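Local structure of ABC-type transport system, molybdenum-specific extracellular solute-binding protein (Clostridium difficile, 4KD5) at residues S5-N9 and N204-A208; E73-V77 and S197-A201; M81-V85 and L215-Q221; K109-V115 and N161-F166. The protein probably binds molybdate or tungstate outside the cell and hands the oxyanion to an ABC transporter for import. All coordinates share one frame. Residue numbers count along the deposited sequence, not the author numbering.

Contact 1. Residues S5-N9 and N204-A208; sequences SVELN and NVDAA. With FMT (formic acid), chain F.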
loop_
_atom_site.group_PDB
_atom_site.type_symbol
_atom_site.label_atom_id
_atom_site.label_comp_id
_atom_site.label_asym_id
_atom_site.label_seq_id
_atom_site.Cartn_x
_atom_site.Cartn_y
_atom_site.Cartn_z
ATOM N N SER A 5 -5.503 -3.489 11.651
ATOM C CA SER A 5 -5.203 -2.154 12.163
ATOM C C SER A 5 -3.712 -1.835 12.050
ATOM O O SER A 5 -2.865 -2.723 12.154
ATOM C CB SER A 5 -5.664 -2.019 13.615
ATOM O OG SER A 5 -5.338 -0.745 14.139
ATOM N N VAL A 6 -3.399 -0.561 11.827
ATOM C CA VAL A 6 -2.017 -0.127 11.651
ATOM C C VAL A 6 -1.667 0.996 12.622
ATOM O O VAL A 6 -2.455 1.922 12.818
ATOM C CB VAL A 6 -1.760 0.351 10.208
ATOM C CG1 VAL A 6 -0.354 0.893 10.070
ATOM C CG2 VAL A 6 -1.966 -0.786 9.230
ATOM N N GLU A 7 -0.490 0.903 13.234
ATOM C CA GLU A 7 -0.005 1.954 14.118
ATOM C C GLU A 7 1.228 2.619 13.514
ATOM O O GLU A 7 2.293 2.003 13.425
ATOM C CB GLU A 7 0.309 1.388 15.505
ATOM C CG GLU A 7 -0.893 0.749 16.188
ATOM C CD GLU A 7 -0.530 0.009 17.461
ATOM O OE1 GLU A 7 0.676 -0.135 17.749
ATOM O OE2 GLU A 7 -1.455 -0.429 18.175
ATOM N N LEU A 8 1.074 3.872 13.093
ATOM C CA LEU A 8 2.179 4.627 12.507
ATOM C C LEU A 8 2.856 5.510 13.554
ATOM O O LEU A 8 2.185 6.213 14.319
ATOM C CB LEU A 8 1.697 5.490 11.338
ATOM C CG LEU A 8 1.185 4.797 10.079
ATOM C CD1 LEU A 8 0.740 5.825 9.046
ATOM C CD2 LEU A 8 2.247 3.897 9.489
ATOM N N ASN A 9 4.183 5.463 13.596
ATOM C CA ASN A 9 4.942 6.366 14.445
ATOM C C ASN A 9 5.398 7.579 13.650
ATOM O O ASN A 9 6.174 7.452 12.698
ATOM C CB ASN A 9 6.150 5.644 15.050
ATOM C CG ASN A 9 5.771 4.748 16.207
ATOM O OD1 ASN A 9 5.159 5.193 17.179
ATOM N ND2 ASN A 9 6.119 3.471 16.104
ATOM N N ASN A 204 5.725 -0.289 7.894
ATOM C CA ASN A 204 4.473 0.098 7.260
ATOM C C ASN A 204 4.687 1.229 6.257
ATOM O O ASN A 204 4.104 2.306 6.394
ATOM C CB ASN A 204 3.435 0.505 8.313
ATOM C CG ASN A 204 3.018 -0.647 9.197
ATOM O OD1 ASN A 204 3.523 -0.804 10.308
ATOM N ND2 ASN A 204 2.091 -1.466 8.707
ATOM N N VAL A 205 5.521 0.970 5.252
ATOM C CA VAL A 205 5.856 1.971 4.246
ATOM C C VAL A 205 4.622 2.497 3.522
ATOM O O VAL A 205 4.421 3.706 3.426
ATOM C CB VAL A 205 6.902 1.439 3.241
ATOM C CG1 VAL A 205 7.141 2.440 2.128
ATOM C CG2 VAL A 205 8.209 1.142 3.942
ATOM N N ASP A 206 3.787 1.587 3.035
ATOM C CA ASP A 206 2.573 1.967 2.316
ATOM C C ASP A 206 1.567 2.746 3.166
ATOM O O ASP A 206 1.029 3.759 2.722
ATOM C CB ASP A 206 1.912 0.739 1.680
ATOM C CG ASP A 206 2.490 0.410 0.314
ATOM O OD1 ASP A 206 3.446 -0.392 0.242
ATOM O OD2 ASP A 206 1.987 0.962 -0.688
ATOM N N ALA A 207 1.319 2.285 4.387
ATOM C CA ALA A 207 0.448 3.019 5.301
ATOM C C ALA A 207 1.005 4.418 5.579
ATOM O O ALA A 207 0.251 5.373 5.770
ATOM C CB ALA A 207 0.272 2.254 6.592
ATOM N N ALA A 208 2.330 4.531 5.596
ATOM C CA ALA A 208 2.991 5.814 5.816
ATOM C C ALA A 208 2.872 6.719 4.589
ATOM O O ALA A 208 2.632 7.922 4.720
ATOM C CB ALA A 208 4.444 5.600 6.180
HETATM C C FMT F . 0.796 -1.226 5.209
HETATM O O1 FMT F . 1.996 -0.952 5.192
HETATM O O2 FMT F . -0.001 -0.885 4.335
#

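Contact 2. Residues E73-V77 and S197-A201; sequences EKLLV and SVIKA. With FMT (formic acid), chain H.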
loop_
_atom_site.group_PDB
_atom_site.type_symbol
_atom_site.label_atom_id
_atom_site.label_comp_id
_atom_site.label_asym_id
_atom_site.label_seq_id
_atom_site.Cartn_x
_atom_site.Cartn_y
_atom_site.Cartn_z
ATOM N N GLU A 73 22.638 8.652 4.166
ATOM C CA GLU A 73 22.842 7.396 4.876
ATOM C C GLU A 73 21.766 6.377 4.495
ATOM O O GLU A 73 21.685 5.297 5.083
ATOM C CB GLU A 73 22.852 7.639 6.390
ATOM C CG GLU A 73 23.898 8.653 6.859
ATOM C CD GLU A 73 23.587 9.227 8.234
ATOM O OE1 GLU A 73 22.417 9.143 8.661
ATOM O OE2 GLU A 73 24.509 9.763 8.884
ATOM N N LYS A 74 20.940 6.741 3.514
ATOM C CA LYS A 74 19.914 5.852 2.960
ATOM C C LYS A 74 18.894 5.336 3.984
ATOM O O LYS A 74 18.462 4.185 3.924
ATOM C CB LYS A 74 20.563 4.695 2.188
ATOM C CG LYS A 74 21.255 5.130 0.895
ATOM C CD LYS A 74 21.626 3.930 0.033
ATOM C CE LYS A 74 21.761 4.321 -1.430
ATOM N NZ LYS A 74 20.524 4.988 -1.926
ATOM N N LEU A 75 18.499 6.208 4.906
ATOM C CA LEU A 75 17.533 5.855 5.937
ATOM C C LEU A 75 16.131 6.327 5.557
ATOM O O LEU A 75 15.190 6.208 6.347
ATOM C CB LEU A 75 17.953 6.444 7.285
ATOM C CG LEU A 75 19.279 5.939 7.857
ATOM C CD1 LEU A 75 19.660 6.697 9.115
ATOM C CD2 LEU A 75 19.202 4.457 8.158
ATOM N N LEU A 76 15.992 6.846 4.339
ATOM C CA LEU A 76 14.710 7.358 3.862
ATOM C C LEU A 76 14.234 6.611 2.624
ATOM O O LEU A 76 15.045 6.087 1.854
ATOM C CB LEU A 76 14.811 8.850 3.529
ATOM C CG LEU A 76 15.160 9.828 4.648
ATOM C CD1 LEU A 76 15.104 11.264 4.155
ATOM C CD2 LEU A 76 14.222 9.651 5.817
ATOM N N VAL A 77 12.916 6.551 2.449
ATOM C CA VAL A 77 12.333 6.166 1.171
ATOM C C VAL A 77 12.393 7.428 0.306
ATOM O O VAL A 77 11.529 8.302 0.416
ATOM C CB VAL A 77 10.877 5.684 1.334
ATOM C CG1 VAL A 77 10.342 5.141 0.021
ATOM C CG2 VAL A 77 10.792 4.607 2.404
ATOM N N SER A 197 9.144 12.926 5.046
ATOM C CA SER A 197 9.618 11.727 4.355
ATOM C C SER A 197 9.186 10.454 5.072
ATOM O O SER A 197 9.083 10.434 6.298
ATOM C CB SER A 197 11.141 11.751 4.220
ATOM O OG SER A 197 11.594 10.619 3.500
ATOM N N VAL A 198 8.935 9.392 4.310
ATOM C CA VAL A 198 8.699 8.079 4.900
ATOM C C VAL A 198 10.054 7.475 5.265
ATOM O O VAL A 198 11.013 7.588 4.497
ATOM C CB VAL A 198 7.946 7.144 3.935
ATOM C CG1 VAL A 198 7.810 5.751 4.527
ATOM C CG2 VAL A 198 6.573 7.701 3.624
ATOM N N ILE A 199 10.138 6.849 6.435
ATOM C CA ILE A 199 11.387 6.248 6.894
ATOM C C ILE A 199 11.598 4.873 6.248
ATOM O O ILE A 199 10.658 4.088 6.139
ATOM C CB ILE A 199 11.399 6.137 8.426
ATOM C CG1 ILE A 199 11.149 7.507 9.054
ATOM C CG2 ILE A 199 12.712 5.576 8.923
ATOM C CD1 ILE A 199 12.154 8.559 8.634
ATOM N N LYS A 200 12.828 4.592 5.820
ATOM C CA LYS A 200 13.152 3.360 5.093
ATOM C C LYS A 200 12.925 2.100 5.926
ATOM O O LYS A 200 12.391 1.106 5.434
ATOM C CB LYS A 200 14.605 3.416 4.614
ATOM C CG LYS A 200 15.026 2.266 3.719
ATOM C CD LYS A 200 14.370 2.365 2.356
ATOM C CE LYS A 200 15.372 2.066 1.252
ATOM N NZ LYS A 200 16.587 2.922 1.360
ATOM N N ALA A 201 13.320 2.152 7.193
ATOM C CA ALA A 201 13.221 0.989 8.076
ATOM C C ALA A 201 11.798 0.691 8.531
ATOM O O ALA A 201 11.552 -0.330 9.175
ATOM C CB ALA A 201 14.123 1.157 9.275
HETATM C C FMT H . 15.849 4.249 8.975
HETATM O O1 FMT H . 15.476 3.716 7.929
HETATM O O2 FMT H . 15.982 3.672 10.055
#

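Contact 3. Residues M81-V85 and L215-Q221; sequences MKDLV and LLSESGQ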
loop_
_atom_site.group_PDB
_atom_site.type_symbol
_atom_site.label_atom_id
_atom_site.label_comp_id
_atom_site.label_asym_id
_atom_site.label_seq_id
_atom_site.Cartn_x
_atom_site.Cartn_y
_atom_site.Cartn_z
HETATM N N MSE A 81 10.298 11.940 -0.376
HETATM C CA MSE A 81 10.795 13.224 0.113
HETATM C C MSE A 81 10.049 14.375 -0.556
HETATM O O MSE A 81 10.108 14.543 -1.779
HETATM C CB MSE A 81 12.303 13.362 -0.118
HETATM C CG MSE A 81 13.127 12.362 0.679
HETATM SE SE MSE A 81 15.001 12.275 0.159
HETATM C CE MSE A 81 15.617 13.921 0.980
ATOM N N LYS A 82 9.344 15.160 0.254
ATOM C CA LYS A 82 8.557 16.287 -0.241
ATOM C C LYS A 82 8.563 17.447 0.739
ATOM O O LYS A 82 8.843 17.267 1.927
ATOM C CB LYS A 82 7.106 15.860 -0.497
ATOM C CG LYS A 82 6.819 15.411 -1.914
ATOM C CD LYS A 82 6.533 13.922 -1.981
ATOM C CE LYS A 82 6.683 13.415 -3.410
ATOM N NZ LYS A 82 6.307 11.979 -3.540
ATOM N N ASP A 83 8.235 18.631 0.238
ATOM C CA ASP A 83 8.028 19.782 1.096
ATOM C C ASP A 83 6.563 19.832 1.502
ATOM O O ASP A 83 5.690 20.039 0.660
ATOM C CB ASP A 83 8.441 21.065 0.372
ATOM C CG ASP A 83 9.933 21.144 0.141
ATOM O OD1 ASP A 83 10.676 20.524 0.921
ATOM O OD2 ASP A 83 10.355 21.815 -0.825
ATOM N N LEU A 84 6.302 19.606 2.786
ATOM C CA LEU A 84 4.939 19.577 3.298
ATOM C C LEU A 84 4.323 20.975 3.297
ATOM O O LEU A 84 3.457 21.283 2.473
ATOM C CB LEU A 84 4.926 18.978 4.704
ATOM C CG LEU A 84 3.570 18.778 5.363
ATOM C CD1 LEU A 84 2.637 18.145 4.359
ATOM C CD2 LEU A 84 3.705 17.914 6.606
ATOM N N VAL A 85 4.777 21.816 4.224
ATOM C CA VAL A 85 4.362 23.212 4.260
ATOM C C VAL A 85 5.573 24.114 4.440
ATOM O O VAL A 85 6.688 23.645 4.676
ATOM C CB VAL A 85 3.353 23.502 5.385
ATOM C CG1 VAL A 85 2.145 22.594 5.269
ATOM C CG2 VAL A 85 4.009 23.332 6.748
ATOM N N LEU A 215 -1.503 14.559 4.105
ATOM C CA LEU A 215 -0.850 15.800 4.496
ATOM C C LEU A 215 -0.652 16.711 3.290
ATOM O O LEU A 215 -0.792 17.928 3.390
ATOM C CB LEU A 215 0.499 15.496 5.155
ATOM C CG LEU A 215 0.496 14.575 6.373
ATOM C CD1 LEU A 215 1.910 14.334 6.888
ATOM C CD2 LEU A 215 -0.367 15.162 7.470
ATOM N N LEU A 216 -0.336 16.107 2.148
ATOM C CA LEU A 216 -0.066 16.847 0.920
ATOM C C LEU A 216 -1.352 17.133 0.148
ATOM O O LEU A 216 -1.327 17.774 -0.903
ATOM C CB LEU A 216 0.925 16.074 0.044
ATOM C CG LEU A 216 2.275 15.733 0.675
ATOM C CD1 LEU A 216 3.052 14.745 -0.175
ATOM C CD2 LEU A 216 3.104 16.991 0.892
ATOM N N SER A 217 -2.478 16.660 0.677
ATOM C CA SER A 217 -3.772 16.843 0.016
ATOM C C SER A 217 -4.398 18.197 0.343
ATOM O O SER A 217 -3.988 18.867 1.295
ATOM C CB SER A 217 -4.735 15.720 0.401
ATOM O OG SER A 217 -5.252 15.919 1.703
ATOM N N GLU A 218 -5.390 18.587 -0.453
ATOM C CA GLU A 218 -6.053 19.878 -0.299
ATOM C C GLU A 218 -6.640 20.067 1.098
ATOM O O GLU A 218 -6.473 21.119 1.708
ATOM C CB GLU A 218 -7.127 20.053 -1.381
ATOM C CG GLU A 218 -6.574 19.979 -2.803
ATOM C CD GLU A 218 -7.655 19.809 -3.856
ATOM O OE1 GLU A 218 -8.836 20.073 -3.550
ATOM O OE2 GLU A 218 -7.318 19.408 -4.991
ATOM N N SER A 219 -7.308 19.038 1.608
ATOM C CA SER A 219 -7.893 19.101 2.947
ATOM C C SER A 219 -6.821 19.153 4.038
ATOM O O SER A 219 -6.975 19.867 5.030
ATOM C CB SER A 219 -8.834 17.918 3.189
ATOM O OG SER A 219 -8.104 16.739 3.475
ATOM N N GLY A 220 -5.740 18.399 3.855
ATOM C CA GLY A 220 -4.647 18.383 4.815
ATOM C C GLY A 220 -3.875 19.691 4.809
ATOM O O GLY A 220 -3.519 20.214 5.868
ATOM N N GLN A 221 -3.617 20.217 3.614
ATOM C CA GLN A 221 -2.975 21.517 3.465
ATOM C C GLN A 221 -3.796 22.619 4.127
ATOM O O GLN A 221 -3.244 23.483 4.812
ATOM C CB GLN A 221 -2.751 21.831 1.983
ATOM C CG GLN A 221 -1.654 21.010 1.331
ATOM C CD GLN A 221 -0.272 21.379 1.828
ATOM O OE1 GLN A 221 0.309 22.373 1.394
ATOM N NE2 GLN A 221 0.259 20.582 2.751
#

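Contact 4. Residues K109-V115 and N161-F166; sequences KVKKIAV and NADVGF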
loop_
_atom_site.group_PDB
_atom_site.type_symbol
_atom_site.label_atom_id
_atom_site.label_comp_id
_atom_site.label_asym_id
_atom_site.label_seq_id
_atom_site.Cartn_x
_atom_site.Cartn_y
_atom_site.Cartn_z
ATOM N N LYS A 109 8.767 56.513 13.589
ATOM C CA LYS A 109 7.585 55.912 14.199
ATOM C C LYS A 109 7.933 54.672 15.015
ATOM O O LYS A 109 7.323 54.413 16.056
ATOM C CB LYS A 109 6.538 55.584 13.131
ATOM C CG LYS A 109 6.074 56.812 12.367
ATOM C CD LYS A 109 4.846 56.537 11.511
ATOM C CE LYS A 109 4.064 57.830 11.267
ATOM N NZ LYS A 109 3.422 57.898 9.920
ATOM N N VAL A 110 8.916 53.911 14.545
ATOM C CA VAL A 110 9.406 52.768 15.306
ATOM C C VAL A 110 10.786 53.058 15.899
ATOM O O VAL A 110 11.658 53.627 15.241
ATOM C CB VAL A 110 9.381 51.445 14.482
ATOM C CG1 VAL A 110 8.141 51.396 13.601
ATOM C CG2 VAL A 110 10.639 51.275 13.649
ATOM N N LYS A 111 10.961 52.693 17.163
ATOM C CA LYS A 111 12.208 52.942 17.865
ATOM C C LYS A 111 12.876 51.625 18.226
ATOM O O LYS A 111 14.095 51.528 18.268
ATOM C CB LYS A 111 11.949 53.786 19.117
ATOM C CG LYS A 111 11.367 55.165 18.821
ATOM C CD LYS A 111 10.986 55.918 20.090
ATOM C CE LYS A 111 10.616 57.369 19.791
ATOM N NZ LYS A 111 9.544 57.493 18.768
ATOM N N LYS A 112 12.064 50.605 18.476
ATOM C CA LYS A 112 12.581 49.316 18.914
ATOM C C LYS A 112 12.012 48.160 18.090
ATOM O O LYS A 112 10.806 47.888 18.121
ATOM C CB LYS A 112 12.323 49.131 20.418
ATOM C CG LYS A 112 12.918 50.258 21.263
ATOM C CD LYS A 112 12.656 50.088 22.744
ATOM C CE LYS A 112 13.352 48.859 23.258
ATOM N NZ LYS A 112 13.010 48.568 24.674
ATOM N N ILE A 113 12.896 47.506 17.337
ATOM C CA ILE A 113 12.536 46.364 16.501
ATOM C C ILE A 113 12.964 45.060 17.178
ATOM O O ILE A 113 14.155 44.810 17.369
ATOM C CB ILE A 113 13.196 46.462 15.110
ATOM C CG1 ILE A 113 12.740 47.735 14.394
ATOM C CG2 ILE A 113 12.880 45.241 14.264
ATOM C CD1 ILE A 113 13.395 47.965 13.048
ATOM N N ALA A 114 11.991 44.226 17.538
ATOM C CA ALA A 114 12.286 42.960 18.212
ATOM C C ALA A 114 12.555 41.844 17.208
ATOM O O ALA A 114 11.737 41.587 16.323
ATOM C CB ALA A 114 11.152 42.568 19.132
ATOM N N VAL A 115 13.698 41.176 17.354
ATOM C CA VAL A 115 14.026 40.005 16.537
ATOM C C VAL A 115 14.647 38.916 17.404
ATOM O O VAL A 115 15.147 39.195 18.496
ATOM C CB VAL A 115 15.023 40.339 15.398
ATOM C CG1 VAL A 115 14.441 41.347 14.420
ATOM C CG2 VAL A 115 16.336 40.844 15.977
ATOM N N ASN A 161 7.072 47.296 24.661
ATOM C CA ASN A 161 8.512 47.413 24.865
ATOM C C ASN A 161 9.255 47.482 23.538
ATOM O O ASN A 161 10.297 48.122 23.431
ATOM C CB ASN A 161 9.030 46.245 25.703
ATOM C CG ASN A 161 8.806 46.450 27.189
ATOM O OD1 ASN A 161 7.691 46.290 27.692
ATOM N ND2 ASN A 161 9.871 46.794 27.904
ATOM N N ALA A 162 8.712 46.806 22.533
ATOM C CA ALA A 162 9.191 46.948 21.164
ATOM C C ALA A 162 8.029 47.411 20.302
ATOM O O ALA A 162 6.907 46.925 20.461
ATOM C CB ALA A 162 9.740 45.639 20.652
ATOM N N ASP A 163 8.296 48.339 19.390
ATOM C CA ASP A 163 7.257 48.859 18.512
ATOM C C ASP A 163 6.807 47.801 17.511
ATOM O O ASP A 163 5.611 47.591 17.309
ATOM C CB ASP A 163 7.755 50.104 17.779
ATOM C CG ASP A 163 8.245 51.181 18.730
ATOM O OD1 ASP A 163 7.626 51.362 19.799
ATOM O OD2 ASP A 163 9.255 51.842 18.411
ATOM N N VAL A 164 7.776 47.142 16.883
ATOM C CA VAL A 164 7.482 46.062 15.946
ATOM C C VAL A 164 8.325 44.824 16.234
ATOM O O VAL A 164 9.229 44.858 17.072
ATOM C CB VAL A 164 7.704 46.480 14.482
ATOM C CG1 VAL A 164 6.889 47.701 14.152
ATOM C CG2 VAL A 164 9.178 46.756 14.234
ATOM N N GLY A 165 8.029 43.736 15.528
ATOM C CA GLY A 165 8.769 42.498 15.692
ATOM C C GLY A 165 8.788 41.633 14.445
ATOM O O GLY A 165 7.972 41.813 13.537
ATOM N N PHE A 166 9.732 40.697 14.398
ATOM C CA PHE A 166 9.799 39.728 13.308
ATOM C C PHE A 166 9.532 38.328 13.843
ATOM O O PHE A 166 10.149 37.894 14.818
ATOM C CB PHE A 166 11.153 39.788 12.598
ATOM C CG PHE A 166 11.254 40.893 11.588
ATOM C CD1 PHE A 166 10.783 40.709 10.299
ATOM C CD2 PHE A 166 11.811 42.117 11.927
ATOM C CE1 PHE A 166 10.869 41.724 9.360
ATOM C CE2 PHE A 166 11.899 43.137 10.992
ATOM C CZ PHE A 166 11.428 42.939 9.708
#

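Contact 1. Residues S5-N9 and N204-A208
This is strand-to-helix packing in an alpha/beta lobe of a periplasmic-binding-protein fold: the first strand, 6-13, lies beside the opening turn of helix 205-215. V6 and L8, two residues apart on the strand, point toward the helix, while E7 between them points away. They form two bumps with a notch between, and A207 fits there as a small knob: its CB lies 3.8 Å from V6 CG1 and 3.9 Å from L8 CD2. Because alanine is so short, L8 can press in against the helix backbone, its CD1 reaching 3.9 Å from A208 CA. N204, at the N-cap position, makes no capping bond with its side chain; instead it reaches over the same pair, with ND2 3.7 Å from V6 CG1 and CB 3.8 Å from L8 CD2. No hydrogen bond joins the two segments, so the fit is one of shape. Within the sheet, strand 34-41 pairs along one edge of 5-9. The closest approach is on the L8 side, where CD1 sits 3.3 Å from A207 O.

Contact 2. Residues E73-V77 and S197-A201
A single beta bridge, L76 with I199, ties the loop after a helix to the end of strand 193-198 in one lobe of the binding-protein fold. Helix 65-72 closes in a Schellman motif with K74, at positive phi, as its C-prime residue, and this turn directs the chain alongside 197-201. Two backbone hydrogen bonds flank the bridge: K200 N gives to L75 O at 2.9 Å, and V77 N gives to V198 O at 3.0 Å, both nearly straight. Between them L76 CA and I199 CA are 4.6 Å apart.

The side chains work on separate fronts. L76 runs beside I199, CD2 to CD1 at 3.7 Å, and its CD1 lies 3.6 Å from S197 OG; M67 and L70 of helix 65-72 also touch L76. V77 packs its CG2 3.8 Å from V198 CG1, next to helix 205-215. K200, the residue with the most area covered here, folds back over the loop so that its NZ makes a weak hydrogen bond to K74 O at 3.4 Å. The Schellman turn also meets a neighbouring subunit, where K74 packs on V150 of that chain and L75 on its A14. A formic acid molecule, probably from the crystallisation liquor, sits at the turn after the bridge, accepting from A201 N at 2.8 Å through its O1.

Contact 3. Residues M81-V85 and L215-Q221
L84 and L216 meet at the middle of this contact, with Q221 beside them supplying the polar link. L84 reaches from the strand with its CD1, which lies 3.5 Å from L215 CB and 3.7 Å from L216 CD2, so one methyl touches both L215, the last residue of helix 205-215, and L216 just after it. L216 extends along the strand as well, its CD1 4.0 Å from K82 CD, although the K82 amine turns away to bond D79 O. Q221, one turn into the next helix, sends NE2 back to two carbonyls: 2.9 Å from L215 O and 3.3 Å from L84 O, a hydrogen bond in each case. It thereby ties the helix junction to the strand. S217, the N-cap of helix 218-226, accepts a weak bond from G220 N at 3.3 Å (OG to N) and also bonds K29 of a second subunit. Helices laid against a central sheet, as this junction lies on strand 82-94, build the alpha/beta lobes of periplasmic binding proteins.

Contact 4. Residues K109-V115 and N161-F166
Two neighbouring parallel strands of the sheet, 113-116 and 164-168, come together here with the loops that lead into them, in the lobe that does not contain the N-terminal strand. The axes of 113-115 and 164-166 approach to 4.6 Å, and their directions differ by 23°. I113 is bridged with V164 and A114 with G165, and the ladder is carried by A114 N to V164 O and F166 N to A114 O, each 2.9 Å. K112 O takes weak bonds from V164 N at 3.4 Å and D163 N at 2.8 Å. At G165 the strands are close, its CA 3.2 Å from A114 O in a CA-H...O contact.

D163 turns toward the 109-112 loop, where K112 N donates to its OD2 at 3.1 Å, though the position of that oxygen is less certain. On one face of the sheet I113 CG1 meets V164 CG2 at 3.7 Å; on the other, A114 CB lies 3.7 Å from A162 CB.

F166 has I113 CG2 at its ring edge, CE2 to CG2 4.0 Å. Its side chain is about 6 Å from that of A123, predicted to bind molybdate, so the strands lie near the probable site. It also touches A127 and L131 of helix 122-133. Strand 144-147 pairs with the other edge of 113-116, while strand 82-94 runs antiparallel beside 164-168.

In the fold
Contacts 1, 2 and 3 cluster in one lobe, their centres about 14 to 18 Å apart, whereas contact 4 lies in the other, its centre about 34 Å from that of contact 3 and about 46 Å from that of contact 1. Contact 2 touches both lobe-mates: V198 packs on A208 of contact 1, and S197 on M81 of contact 3. Along the chain contact 4 is nested inside the loops closed by all the others, so its lobe is inserted into the first. Strand 82-94 spans the gap, leaving contact 3 and pairing with strand 164-168 of contact 4. This two-lobed layout is that of periplasmic binding proteins, whose ligand, here probably molybdate, binds between the lobes.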